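Local coordinates for trophoblast glycoprotein (Homo sapiens, PDB 4CNC) that may inhibit Wnt/beta-catenin signalling by indirectly interacting with LRP6 and blocking its Wnt3a-dependent internalisation, at residues A[202-207]-A[229-234]; A[46-51]-A[73-78]; A[59-64]-A[83-88]; A[114-119]-A[152-157]. All coordinates share one frame; numbering follows the deposited sequence.

Overall arrangement
All four contacts join successive turns of the leucine-rich repeat solenoid, and each is partly buried: leucines face the core while polar groups lie nearer the surface. Contact 1 pairs strands of the long sheet. Contact 2 pairs strands of a separate, three-stranded sheet; the centres of contacts 1 and 2 are about 34 Å apart, on opposite sides of the chain's centre. Both rest on backbone hydrogen bonds. Contacts 3 and 4 join the loops that lead into strands of the long sheet, so waters and single hydrogen bonds do more of the work. These two touch, with Leu88 O 3.2 Å from Pro118 CG. Contacts 2 and 3 share the early repeats, their segments alternating along the chain.

Contact 1 (A[202-207]-A[229-234]); sequences THLESL and PHIRVF. With NAG (2-acetamido-2-deoxy-beta-D-glucopyranose), chain H; SO4 (sulfate ion), chain K.
Leu207 and Val233 form a parallel bridge in the long sheet of the leucine-rich repeat solenoid. Helix 219-226 lies between the two strands in sequence, which makes a beta-alpha-beta unit. The bonds run both ways: Leu207 N donates to Arg232 O at 2.9 Å, and Phe234 N to Leu207 O at 3.0 Å. The side chain of Leu207 is buried, and its CB meets Ile231 CD1. The same methyl sits 3.6 Å from Leu204 CG, so one isoleucine tip joins two leucines. Glu205 runs beside His230, pointing the same way, with carboxylate and ring planes 77° apart; Glu205 CG lies 3.9 Å from His230 CB. The Glu205 chain is extended beyond CG (chi2 174°), which carries OE1 out to accept from O3 of a bound N-acetylglucosamine at 2.9 Å. That O3 also accepts from Arg232 NH2 at 2.8 Å, so the sugar links the two side chains. Ser206 OG donates to a sulfate, which probably came from the crystallisation liquor, and is also hydrogen-bonded to His182 ND1. At the start of the segments, a water accepts from His230 N and donates to Thr202 O and, at 2.6 Å, to Leu204 O.

Contact 2 (A[46-51]-A[73-78]); sequences QLAVLP and RLDEVR. With SO4 (sulfate ion), chain O.
Arg78 reaches back over Val49 from the next leucine-rich repeat. Its CB and CG lie beside Leu50 O, with CB 3.6 Å from that oxygen, which accepts from Arg78 N at 2.9 Å. CG stands opposite the carbonyl carbon (chi1 -59°), and the chain is extended from there to NE. CD meets the oxygens of a sulfate, probably from the crystallisation liquor. NE lies 3.6 Å from Val49 CG1 and forms a salt bridge with Glu76 OE2 at 2.7 Å; the carboxylate oxygen is met from above its plane. At the tip, NH1 donates to two sulfate oxygens, O4 at 2.8 Å and O1 at 2.9 Å, while NH2 stays near Val49 CG1. The guanidinium is thus held by a carboxylate and a sulfate. Earlier in the strands, Ala48 O accepts from both Asp75 N, at 2.7 Å, and Glu76 N. On the buried side, Leu74 CD2 packs 3.5 Å from Leu47 CB and reaches Leu50 CB. Strand 48-50 forms one margin of a short parallel sheet, strand 74-77 its middle and strand 100-101 the other margin. Leu50 also touches Phe82, and Val77 touches Leu101 of the neighbouring strand.

Contact 3 (A[59-64]-A[83-88]); sequences PPLAEL and EHLPSL
Ser87 OG donates to Ala62 O at 2.7 Å, the direct hydrogen bond between the two loops. The hydroxyl lies opposite its own carbonyl carbon (chi1 -67°), which swings it toward Ala62; it comes in tilted 33° from the carbonyl plane. Two waters add polar bridges. One accepts from Ser87 N at 2.9 Å and donates to Leu61 O and Leu64 O. The other accepts from Leu61 N and donates to His84 O, at 2.8 Å. Leu88 CA makes a CA-H...O contact with Leu64 O at 3.4 Å. Each loop closes in a type I beta turn, Leu61 to Leu64 and Leu85 to Leu88. These equivalent turns of successive leucine-rich repeats lead into neighbouring strands 66-68 and 90-92. The apolar contacts centre on Leu85: its CD2 methyl lies 3.9 Å from Leu61 CB and equally far from Leu64 CD2, with Leu64 crossing it at a slant. Nearer the surface, Pro86 CG rests 4.0 Å from Ala62 CA.

Contact 4 (A[114-119]-A[152-157]); sequences SAPSPL and ALQGLR. With SO4 (sulfate ion), chain L.
Ser117 packs against Ala152 and Leu153 where the loops of leucine-rich repeats 4 and 5 meet. Ser117 N donates to Ala152 O at 2.8 Å, in the carbonyl plane and on a lone pair. The serine hydroxyl is turned opposite its own nitrogen (chi1 172°), beside the carbonyl carbon, where OG accepts from Leu119 N two residues on at 3.2 Å. This is an ST turn. Leu153 CD2 lies 3.9 Å from both CB and OG of Ser117. Leu153 and Leu119 share one rotamer, with CG opposite the carbonyl carbon (chi1 -62° and -73°), and run side by side; Leu119 CD1 is 4.0 Å from Leu153 CD2. Leu156 instead has CG anti to its nitrogen, and its CD1 lies 3.9 Å from Leu119 O. Gln154 lays CG against Pro116 CB at 3.8 Å, then bends at chi2, so its amide leads away. Within the type I beta turn Leu153 to Leu156, Gly155 N donates to a water, which donates to Ser117 O and, at 2.7 Å, to Leu119 O.

Contact 1 (A[202-207]-A[229-234])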
loop_
_atom_site.group_PDB
_atom_site.type_symbol
_atom_site.label_atom_id
_atom_site.label_comp_id
_atom_site.label_asym_id
_atom_site.label_seq_id
_atom_site.Cartn_x
_atom_site.Cartn_y
_atom_site.Cartn_z
ATOM N N THR A 202 7.485 2.313 16.294
ATOM C CA THR A 202 8.883 2.740 16.285
ATOM C C THR A 202 9.519 2.824 14.924
ATOM O O THR A 202 10.224 3.779 14.647
ATOM C CB THR A 202 9.712 1.753 17.136
ATOM O OG1 THR A 202 9.149 1.731 18.441
ATOM C CG2 THR A 202 11.214 2.116 17.184
ATOM N N HIS A 203 9.317 1.793 14.103
ATOM C CA HIS A 203 10.021 1.648 12.855
ATOM C C HIS A 203 9.373 2.412 11.731
ATOM O O HIS A 203 9.949 2.495 10.649
ATOM C CB HIS A 203 10.101 0.163 12.482
ATOM C CG HIS A 203 10.887 -0.661 13.466
ATOM N ND1 HIS A 203 10.418 -1.855 13.984
ATOM C CD2 HIS A 203 12.106 -0.463 14.017
ATOM C CE1 HIS A 203 11.314 -2.350 14.833
ATOM N NE2 HIS A 203 12.343 -1.520 14.875
ATOM N N LEU A 204 8.158 2.919 11.942
ATOM C CA LEU A 204 7.428 3.544 10.811
ATOM C C LEU A 204 8.110 4.844 10.385
ATOM O O LEU A 204 8.317 5.777 11.202
ATOM C CB LEU A 204 5.985 3.784 11.194
ATOM C CG LEU A 204 5.124 4.150 10.008
ATOM C CD1 LEU A 204 5.122 2.999 9.012
ATOM C CD2 LEU A 204 3.718 4.438 10.437
ATOM N N GLU A 205 8.511 4.901 9.130
ATOM C CA GLU A 205 9.275 6.018 8.560
ATOM C C GLU A 205 8.419 6.918 7.668
ATOM O O GLU A 205 8.663 8.137 7.585
ATOM C CB GLU A 205 10.449 5.485 7.679
ATOM C CG GLU A 205 11.444 4.746 8.529
ATOM C CD GLU A 205 12.576 4.059 7.771
ATOM O OE1 GLU A 205 12.545 4.035 6.521
ATOM O OE2 GLU A 205 13.494 3.512 8.449
ATOM N N SER A 206 7.442 6.336 6.995
ATOM C CA SER A 206 6.525 7.113 6.131
ATOM C C SER A 206 5.080 6.656 6.225
ATOM O O SER A 206 4.745 5.444 6.278
ATOM C CB SER A 206 6.997 7.207 4.683
ATOM O OG SER A 206 6.902 5.933 4.044
ATOM N N LEU A 207 4.182 7.631 6.294
ATOM C CA LEU A 207 2.733 7.352 6.361
ATOM C C LEU A 207 2.054 8.343 5.430
ATOM O O LEU A 207 2.043 9.539 5.719
ATOM C CB LEU A 207 2.248 7.519 7.793
ATOM C CG LEU A 207 0.732 7.355 8.010
ATOM C CD1 LEU A 207 0.223 5.935 7.669
ATOM C CD2 LEU A 207 0.433 7.668 9.436
ATOM N N PRO A 229 10.283 8.340 16.314
ATOM C CA PRO A 229 11.592 8.936 15.939
ATOM C C PRO A 229 11.872 9.182 14.432
ATOM O O PRO A 229 12.758 9.982 14.103
ATOM C CB PRO A 229 12.588 7.910 16.469
ATOM C CG PRO A 229 11.845 6.594 16.589
ATOM C CD PRO A 229 10.426 6.997 16.943
ATOM N N HIS A 230 11.177 8.482 13.542
ATOM C CA HIS A 230 11.531 8.427 12.119
ATOM C C HIS A 230 10.434 8.896 11.189
ATOM O O HIS A 230 10.595 8.884 9.959
ATOM C CB HIS A 230 11.814 6.962 11.721
ATOM C CG HIS A 230 12.961 6.342 12.436
ATOM N ND1 HIS A 230 14.205 6.939 12.501
ATOM C CD2 HIS A 230 13.078 5.153 13.072
ATOM C CE1 HIS A 230 15.027 6.165 13.197
ATOM N NE2 HIS A 230 14.367 5.078 13.558
ATOM N N ILE A 231 9.301 9.300 11.726
ATOM C CA ILE A 231 8.083 9.300 10.900
ATOM C C ILE A 231 8.023 10.575 10.059
ATOM O O ILE A 231 8.384 11.679 10.538
ATOM C CB ILE A 231 6.794 9.165 11.774
ATOM C CG1 ILE A 231 5.539 9.092 10.925
ATOM C CG2 ILE A 231 6.550 10.373 12.635
ATOM C CD1 ILE A 231 5.270 7.757 10.416
ATOM N N ARG A 232 7.551 10.432 8.841
ATOM C CA ARG A 232 7.197 11.513 7.936
ATOM C C ARG A 232 5.807 11.233 7.498
ATOM O O ARG A 232 5.507 10.113 7.018
ATOM C CB ARG A 232 8.122 11.551 6.712
ATOM C CG ARG A 232 9.587 11.677 7.055
ATOM C CD ARG A 232 10.557 11.458 5.877
ATOM N NE ARG A 232 10.698 10.023 5.519
ATOM C CZ ARG A 232 10.213 9.446 4.411
ATOM N NH1 ARG A 232 9.588 10.153 3.466
ATOM N NH2 ARG A 232 10.367 8.141 4.239
ATOM N N VAL A 233 4.911 12.179 7.752
ATOM C CA VAL A 233 3.502 12.065 7.464
ATOM C C VAL A 233 3.086 12.993 6.336
ATOM O O VAL A 233 3.463 14.187 6.323
ATOM C CB VAL A 233 2.654 12.396 8.719
ATOM C CG1 VAL A 233 1.175 12.094 8.519
ATOM C CG2 VAL A 233 3.122 11.601 9.913
ATOM N N PHE A 234 2.295 12.467 5.421
ATOM C CA PHE A 234 1.814 13.207 4.264
ATOM C C PHE A 234 0.321 13.383 4.387
ATOM O O PHE A 234 -0.411 12.384 4.468
ATOM C CB PHE A 234 2.138 12.452 3.013
ATOM C CG PHE A 234 3.615 12.248 2.790
ATOM C CD1 PHE A 234 4.353 11.283 3.511
ATOM C CD2 PHE A 234 4.276 13.008 1.821
ATOM C CE1 PHE A 234 5.697 11.080 3.269
ATOM C CE2 PHE A 234 5.624 12.819 1.586
ATOM C CZ PHE A 234 6.339 11.863 2.297
HETATM C C1 NAG H . 15.631 8.639 5.057
HETATM C C2 NAG H . 14.417 7.868 5.570
HETATM C C3 NAG H . 13.827 6.882 4.564
HETATM C C4 NAG H . 13.622 7.547 3.219
HETATM C C5 NAG H . 14.855 8.319 2.747
HETATM C C6 NAG H . 14.549 9.073 1.456
HETATM C C7 NAG H . 14.452 7.405 7.944
HETATM C C8 NAG H . 14.937 6.476 9.021
HETATM N N2 NAG H . 14.818 7.073 6.711
HETATM O O3 NAG H . 12.521 6.506 5.019
HETATM O O4 NAG H . 13.235 6.523 2.332
HETATM O O5 NAG H . 15.352 9.196 3.761
HETATM O O6 NAG H . 13.899 10.273 1.810
HETATM O O7 NAG H . 13.781 8.410 8.196
HETATM S S SO4 K . 7.919 6.869 0.829
HETATM O O1 SO4 K . 8.000 6.374 -0.534
HETATM O O2 SO4 K . 7.608 8.310 0.922
HETATM O O3 SO4 K . 9.192 6.680 1.549
HETATM O O4 SO4 K . 6.784 6.152 1.456
HETATM O O HOH W 1 9.312 6.179 13.608
#

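Contact 2 (A[46-51]-A[73-78])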
loop_
_atom_site.group_PDB
_atom_site.type_symbol
_atom_site.label_atom_id
_atom_site.label_comp_id
_atom_site.label_asym_id
_atom_site.label_seq_id
_atom_site.Cartn_x
_atom_site.Cartn_y
_atom_site.Cartn_z
ATOM N N GLN A 46 -4.029 -10.206 -19.813
ATOM C CA GLN A 46 -5.381 -10.613 -19.509
ATOM C C GLN A 46 -5.369 -11.938 -18.780
ATOM O O GLN A 46 -5.943 -12.919 -19.249
ATOM C CB GLN A 46 -6.180 -10.712 -20.804
ATOM C CG GLN A 46 -6.274 -9.349 -21.498
ATOM C CD GLN A 46 -6.878 -9.398 -22.879
ATOM O OE1 GLN A 46 -6.479 -10.211 -23.724
ATOM N NE2 GLN A 46 -7.840 -8.510 -23.136
ATOM N N LEU A 47 -4.744 -11.956 -17.613
ATOM C CA LEU A 47 -4.503 -13.219 -16.874
ATOM C C LEU A 47 -5.766 -13.850 -16.212
ATOM O O LEU A 47 -5.849 -15.096 -16.120
ATOM C CB LEU A 47 -3.345 -13.056 -15.867
ATOM C CG LEU A 47 -1.980 -12.745 -16.491
ATOM C CD1 LEU A 47 -0.968 -12.280 -15.451
ATOM C CD2 LEU A 47 -1.463 -13.953 -17.264
ATOM N N ALA A 48 -6.744 -13.003 -15.821
ATOM C CA ALA A 48 -7.968 -13.396 -15.118
ATOM C C ALA A 48 -7.781 -14.029 -13.734
ATOM O O ALA A 48 -8.324 -13.534 -12.742
ATOM C CB ALA A 48 -8.821 -14.286 -16.000
ATOM N N VAL A 49 -7.069 -15.142 -13.681
ATOM C CA VAL A 49 -6.908 -15.932 -12.481
ATOM C C VAL A 49 -5.451 -16.333 -12.365
ATOM O O VAL A 49 -4.865 -16.853 -13.303
ATOM C CB VAL A 49 -7.711 -17.270 -12.547
ATOM C CG1 VAL A 49 -7.637 -18.002 -11.222
ATOM C CG2 VAL A 49 -9.160 -17.038 -12.923
ATOM N N LEU A 50 -4.880 -16.193 -11.184
ATOM C CA LEU A 50 -3.586 -16.737 -10.930
ATOM C C LEU A 50 -3.732 -17.942 -10.005
ATOM O O LEU A 50 -4.158 -17.785 -8.848
ATOM C CB LEU A 50 -2.791 -15.636 -10.311
ATOM C CG LEU A 50 -1.304 -15.647 -10.404
ATOM C CD1 LEU A 50 -0.904 -15.593 -11.886
ATOM C CD2 LEU A 50 -0.776 -14.441 -9.620
ATOM N N PRO A 51 -3.449 -19.150 -10.509
ATOM C CA PRO A 51 -3.651 -20.365 -9.697
ATOM C C PRO A 51 -2.493 -20.652 -8.736
ATOM O O PRO A 51 -1.419 -20.001 -8.828
ATOM C CB PRO A 51 -3.786 -21.474 -10.745
ATOM C CG PRO A 51 -3.043 -20.978 -11.917
ATOM C CD PRO A 51 -3.199 -19.475 -11.928
ATOM N N ARG A 73 -5.640 -7.472 -15.635
ATOM C CA ARG A 73 -7.021 -7.916 -15.501
ATOM C C ARG A 73 -7.167 -9.155 -14.635
ATOM O O ARG A 73 -7.910 -10.111 -14.958
ATOM C CB ARG A 73 -7.614 -8.155 -16.901
ATOM C CG ARG A 73 -7.617 -6.913 -17.788
ATOM C CD ARG A 73 -8.230 -7.275 -19.128
ATOM N NE ARG A 73 -8.630 -6.109 -19.904
ATOM C CZ ARG A 73 -9.483 -6.117 -20.935
ATOM N NH1 ARG A 73 -10.055 -7.250 -21.360
ATOM N NH2 ARG A 73 -9.773 -4.972 -21.546
ATOM N N LEU A 74 -6.423 -9.191 -13.550
ATOM C CA LEU A 74 -6.554 -10.304 -12.633
ATOM C C LEU A 74 -7.772 -10.066 -11.788
ATOM O O LEU A 74 -7.892 -8.998 -11.186
ATOM C CB LEU A 74 -5.354 -10.392 -11.720
ATOM C CG LEU A 74 -4.115 -11.099 -12.247
ATOM C CD1 LEU A 74 -2.973 -10.885 -11.250
ATOM C CD2 LEU A 74 -4.352 -12.587 -12.511
ATOM N N ASP A 75 -8.702 -11.013 -11.744
ATOM C CA ASP A 75 -9.843 -10.843 -10.827
ATOM C C ASP A 75 -9.815 -11.810 -9.662
ATOM O O ASP A 75 -10.568 -11.641 -8.704
ATOM C CB ASP A 75 -11.203 -10.866 -11.550
ATOM C CG ASP A 75 -11.384 -12.063 -12.456
ATOM O OD1 ASP A 75 -10.824 -13.140 -12.143
ATOM O OD2 ASP A 75 -12.103 -11.934 -13.483
ATOM N N GLU A 76 -8.948 -12.807 -9.739
ATOM C CA GLU A 76 -8.841 -13.829 -8.724
ATOM C C GLU A 76 -7.385 -14.249 -8.531
ATOM O O GLU A 76 -6.701 -14.554 -9.492
ATOM C CB GLU A 76 -9.703 -15.023 -9.151
ATOM C CG GLU A 76 -9.613 -16.202 -8.245
ATOM C CD GLU A 76 -10.533 -17.323 -8.687
ATOM O OE1 GLU A 76 -11.298 -17.153 -9.663
ATOM O OE2 GLU A 76 -10.470 -18.394 -8.066
ATOM N N VAL A 77 -6.907 -14.230 -7.293
ATOM C CA VAL A 77 -5.567 -14.733 -6.960
ATOM C C VAL A 77 -5.724 -15.843 -5.913
ATOM O O VAL A 77 -6.157 -15.584 -4.797
ATOM C CB VAL A 77 -4.644 -13.626 -6.384
ATOM C CG1 VAL A 77 -3.318 -14.225 -5.963
ATOM C CG2 VAL A 77 -4.444 -12.533 -7.405
ATOM N N ARG A 78 -5.374 -17.064 -6.270
ATOM C CA ARG A 78 -5.740 -18.196 -5.427
ATOM C C ARG A 78 -4.665 -18.497 -4.392
ATOM O O ARG A 78 -3.547 -17.946 -4.426
ATOM C CB ARG A 78 -6.054 -19.405 -6.292
ATOM C CG ARG A 78 -7.190 -19.139 -7.250
ATOM C CD ARG A 78 -7.623 -20.470 -7.854
ATOM N NE ARG A 78 -8.751 -20.306 -8.759
ATOM C CZ ARG A 78 -9.221 -21.263 -9.557
ATOM N NH1 ARG A 78 -8.658 -22.465 -9.572
ATOM N NH2 ARG A 78 -10.265 -21.015 -10.339
HETATM S S SO4 O . -5.937 -23.546 -7.776
HETATM O O1 SO4 O . -5.866 -23.081 -9.181
HETATM O O2 SO4 O . -5.122 -22.617 -6.957
HETATM O O3 SO4 O . -5.380 -24.913 -7.657
HETATM O O4 SO4 O . -7.364 -23.589 -7.342
#

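Contact 3 (A[59-64]-A[83-88])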
loop_
_atom_site.group_PDB
_atom_site.type_symbol
_atom_site.label_atom_id
_atom_site.label_comp_id
_atom_site.label_asym_id
_atom_site.label_seq_id
_atom_site.Cartn_x
_atom_site.Cartn_y
_atom_site.Cartn_z
ATOM N N PRO A 59 13.736 -26.773 -12.645
ATOM C CA PRO A 59 14.134 -26.218 -11.345
ATOM C C PRO A 59 13.398 -24.893 -11.028
ATOM O O PRO A 59 12.984 -24.197 -11.957
ATOM C CB PRO A 59 15.639 -25.986 -11.498
ATOM C CG PRO A 59 15.918 -26.048 -12.957
ATOM C CD PRO A 59 14.873 -26.903 -13.570
ATOM N N PRO A 60 13.249 -24.561 -9.731
ATOM C CA PRO A 60 12.596 -23.335 -9.297
ATOM C C PRO A 60 13.148 -22.054 -9.926
ATOM O O PRO A 60 14.258 -22.020 -10.427
ATOM C CB PRO A 60 12.823 -23.321 -7.769
ATOM C CG PRO A 60 13.842 -24.395 -7.495
ATOM C CD PRO A 60 13.659 -25.396 -8.584
ATOM N N LEU A 61 12.330 -21.008 -9.916
ATOM C CA LEU A 61 12.801 -19.658 -10.265
ATOM C C LEU A 61 13.381 -19.068 -8.988
ATOM O O LEU A 61 12.822 -18.137 -8.365
ATOM C CB LEU A 61 11.662 -18.817 -10.821
ATOM C CG LEU A 61 10.979 -19.446 -12.024
ATOM C CD1 LEU A 61 9.749 -18.652 -12.381
ATOM C CD2 LEU A 61 11.924 -19.548 -13.211
ATOM N N ALA A 62 14.512 -19.621 -8.596
ATOM C CA ALA A 62 15.092 -19.324 -7.267
ATOM C C ALA A 62 15.782 -17.973 -7.190
ATOM O O ALA A 62 16.234 -17.575 -6.128
ATOM C CB ALA A 62 16.068 -20.413 -6.859
ATOM N N GLU A 63 15.915 -17.284 -8.308
ATOM C CA GLU A 63 16.479 -15.938 -8.297
ATOM C C GLU A 63 15.385 -14.867 -8.461
ATOM O O GLU A 63 15.696 -13.678 -8.384
ATOM C CB GLU A 63 17.502 -15.759 -9.428
ATOM C CG GLU A 63 18.642 -16.758 -9.396
ATOM C CD GLU A 63 19.985 -16.123 -9.714
ATOM O OE1 GLU A 63 20.215 -14.962 -9.288
ATOM O OE2 GLU A 63 20.814 -16.780 -10.399
ATOM N N LEU A 64 14.123 -15.253 -8.634
ATOM C CA LEU A 64 13.108 -14.212 -8.990
ATOM C C LEU A 64 12.824 -13.355 -7.787
ATOM O O LEU A 64 12.309 -13.871 -6.805
ATOM C CB LEU A 64 11.859 -14.861 -9.468
ATOM C CG LEU A 64 10.755 -13.870 -9.788
ATOM C CD1 LEU A 64 11.212 -12.921 -10.856
ATOM C CD2 LEU A 64 9.590 -14.692 -10.284
ATOM N N GLU A 83 3.899 -19.534 -4.445
ATOM C CA GLU A 83 4.730 -20.558 -3.809
ATOM C C GLU A 83 5.888 -20.915 -4.708
ATOM O O GLU A 83 5.817 -20.698 -5.914
ATOM C CB GLU A 83 3.907 -21.802 -3.528
ATOM C CG GLU A 83 2.923 -21.565 -2.422
ATOM C CD GLU A 83 1.950 -22.728 -2.261
ATOM O OE1 GLU A 83 1.915 -23.590 -3.179
ATOM O OE2 GLU A 83 1.235 -22.745 -1.226
ATOM N N HIS A 84 6.962 -21.397 -4.072
ATOM C CA HIS A 84 8.234 -21.786 -4.720
ATOM C C HIS A 84 9.010 -20.628 -5.361
ATOM O O HIS A 84 9.685 -20.810 -6.387
ATOM C CB HIS A 84 8.010 -22.933 -5.720
ATOM C CG HIS A 84 7.424 -24.165 -5.092
ATOM N ND1 HIS A 84 8.106 -24.919 -4.162
ATOM C CD2 HIS A 84 6.207 -24.754 -5.233
ATOM C CE1 HIS A 84 7.343 -25.928 -3.766
ATOM N NE2 HIS A 84 6.185 -25.849 -4.400
ATOM N N LEU A 85 8.936 -19.459 -4.727
ATOM C CA LEU A 85 9.667 -18.295 -5.129
ATOM C C LEU A 85 10.425 -17.820 -3.913
ATOM O O LEU A 85 10.048 -16.825 -3.264
ATOM C CB LEU A 85 8.706 -17.226 -5.654
ATOM C CG LEU A 85 8.016 -17.529 -6.984
ATOM C CD1 LEU A 85 7.168 -16.339 -7.404
ATOM C CD2 LEU A 85 9.000 -17.910 -8.077
ATOM N N PRO A 86 11.513 -18.523 -3.590
ATOM C CA PRO A 86 12.193 -18.285 -2.312
ATOM C C PRO A 86 12.920 -16.940 -2.229
ATOM O O PRO A 86 13.228 -16.515 -1.145
ATOM C CB PRO A 86 13.221 -19.444 -2.249
ATOM C CG PRO A 86 13.376 -19.883 -3.664
ATOM C CD PRO A 86 11.995 -19.761 -4.217
ATOM N N SER A 87 13.151 -16.266 -3.357
ATOM C CA SER A 87 13.824 -14.959 -3.384
ATOM C C SER A 87 12.881 -13.789 -3.565
ATOM O O SER A 87 13.343 -12.678 -3.687
ATOM C CB SER A 87 14.876 -14.918 -4.485
ATOM O OG SER A 87 15.919 -15.810 -4.163
ATOM N N LEU A 88 11.566 -14.011 -3.566
ATOM C CA LEU A 88 10.672 -12.941 -3.943
ATOM C C LEU A 88 10.609 -11.836 -2.908
ATOM O O LEU A 88 10.124 -12.045 -1.791
ATOM C CB LEU A 88 9.283 -13.465 -4.262
ATOM C CG LEU A 88 8.266 -12.477 -4.857
ATOM C CD1 LEU A 88 8.613 -12.025 -6.254
ATOM C CD2 LEU A 88 6.910 -13.112 -4.857
HETATM O O HOH W 2 12.168 -16.566 -6.051
HETATM O O HOH W 3 9.677 -21.630 -9.116
#

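Contact 4 (A[114-119]-A[152-157])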
loop_
_atom_site.group_PDB
_atom_site.type_symbol
_atom_site.label_atom_id
_atom_site.label_comp_id
_atom_site.label_asym_id
_atom_site.label_seq_id
_atom_site.Cartn_x
_atom_site.Cartn_y
_atom_site.Cartn_z
ATOM N N SER A 114 7.747 -18.985 12.027
ATOM C CA SER A 114 9.184 -19.216 12.011
ATOM C C SER A 114 9.737 -19.402 10.581
ATOM O O SER A 114 10.956 -19.518 10.408
ATOM C CB SER A 114 9.552 -20.409 12.916
ATOM O OG SER A 114 9.612 -21.659 12.224
ATOM N N ALA A 115 8.847 -19.436 9.575
ATOM C CA ALA A 115 9.221 -19.596 8.123
ATOM C C ALA A 115 8.443 -18.597 7.255
ATOM O O ALA A 115 7.498 -18.926 6.516
ATOM C CB ALA A 115 9.010 -21.037 7.643
ATOM N N PRO A 116 8.806 -17.330 7.389
ATOM C CA PRO A 116 7.974 -16.308 6.797
ATOM C C PRO A 116 8.162 -16.185 5.286
ATOM O O PRO A 116 9.113 -16.726 4.741
ATOM C CB PRO A 116 8.424 -15.022 7.540
ATOM C CG PRO A 116 9.820 -15.317 7.994
ATOM C CD PRO A 116 9.784 -16.765 8.341
ATOM N N SER A 117 7.223 -15.506 4.619
ATOM C CA SER A 117 7.369 -15.150 3.191
ATOM C C SER A 117 8.649 -14.294 3.070
ATOM O O SER A 117 8.964 -13.498 3.995
ATOM C CB SER A 117 6.167 -14.287 2.776
ATOM O OG SER A 117 6.274 -13.733 1.469
ATOM N N PRO A 118 9.368 -14.367 1.913
ATOM C CA PRO A 118 10.521 -13.477 1.708
ATOM C C PRO A 118 10.103 -12.024 1.338
ATOM O O PRO A 118 10.954 -11.146 1.251
ATOM C CB PRO A 118 11.255 -14.095 0.501
ATOM C CG PRO A 118 10.158 -14.849 -0.222
ATOM C CD PRO A 118 9.204 -15.344 0.829
ATOM N N LEU A 119 8.826 -11.784 1.070
ATOM C CA LEU A 119 8.359 -10.466 0.669
ATOM C C LEU A 119 8.748 -9.331 1.601
ATOM O O LEU A 119 8.587 -9.428 2.836
ATOM C CB LEU A 119 6.853 -10.453 0.461
ATOM C CG LEU A 119 6.398 -11.158 -0.782
ATOM C CD1 LEU A 119 4.890 -11.325 -0.716
ATOM C CD2 LEU A 119 6.855 -10.325 -2.019
ATOM N N ALA A 152 2.619 -14.666 7.788
ATOM C CA ALA A 152 3.608 -14.944 6.779
ATOM C C ALA A 152 4.349 -13.670 6.378
ATOM O O ALA A 152 5.468 -13.770 5.914
ATOM C CB ALA A 152 2.951 -15.546 5.535
ATOM N N LEU A 153 3.705 -12.492 6.459
ATOM C CA LEU A 153 4.354 -11.241 6.010
ATOM C C LEU A 153 5.161 -10.483 7.054
ATOM O O LEU A 153 5.098 -9.228 7.123
ATOM C CB LEU A 153 3.347 -10.305 5.359
ATOM C CG LEU A 153 2.700 -10.899 4.111
ATOM C CD1 LEU A 153 1.678 -9.959 3.513
ATOM C CD2 LEU A 153 3.749 -11.182 3.084
ATOM N N GLN A 154 5.997 -11.227 7.790
ATOM C CA GLN A 154 6.915 -10.697 8.852
ATOM C C GLN A 154 8.026 -9.761 8.444
ATOM O O GLN A 154 8.486 -8.941 9.217
ATOM C CB GLN A 154 7.659 -11.841 9.577
ATOM C CG GLN A 154 6.816 -12.889 10.264
ATOM C CD GLN A 154 5.934 -12.314 11.337
ATOM O OE1 GLN A 154 4.881 -11.756 11.056
ATOM N NE2 GLN A 154 6.360 -12.452 12.577
ATOM N N GLY A 155 8.540 -9.916 7.255
ATOM C CA GLY A 155 9.628 -9.072 6.883
ATOM C C GLY A 155 9.096 -7.917 6.079
ATOM O O GLY A 155 9.899 -7.197 5.449
ATOM N N LEU A 156 7.755 -7.781 5.998
ATOM C CA LEU A 156 7.247 -6.730 5.111
ATOM C C LEU A 156 7.610 -5.389 5.674
ATOM O O LEU A 156 7.265 -5.054 6.796
ATOM C CB LEU A 156 5.759 -6.789 4.844
ATOM C CG LEU A 156 5.181 -6.086 3.607
ATOM C CD1 LEU A 156 5.708 -6.844 2.387
ATOM C CD2 LEU A 156 3.647 -6.079 3.680
ATOM N N ARG A 157 8.231 -4.570 4.823
ATOM C CA ARG A 157 8.717 -3.249 5.157
ATOM C C ARG A 157 7.923 -2.158 4.428
ATOM O O ARG A 157 7.833 -1.056 4.982
ATOM C CB ARG A 157 10.203 -3.093 4.814
ATOM C CG ARG A 157 11.068 -3.937 5.698
ATOM C CD ARG A 157 12.512 -3.886 5.208
ATOM N NE ARG A 157 13.167 -2.672 5.676
ATOM C CZ ARG A 157 13.881 -2.557 6.802
ATOM N NH1 ARG A 157 14.050 -3.593 7.631
ATOM N NH2 ARG A 157 14.422 -1.383 7.110
HETATM S S SO4 L . 13.347 0.489 3.848
HETATM O O1 SO4 L . 13.778 0.458 2.427
HETATM O O2 SO4 L . 13.082 1.879 4.309
HETATM O O3 SO4 L . 14.388 -0.013 4.771
HETATM O O4 SO4 L . 12.150 -0.409 3.911
HETATM O O HOH W 4 7.652 -11.010 4.828
#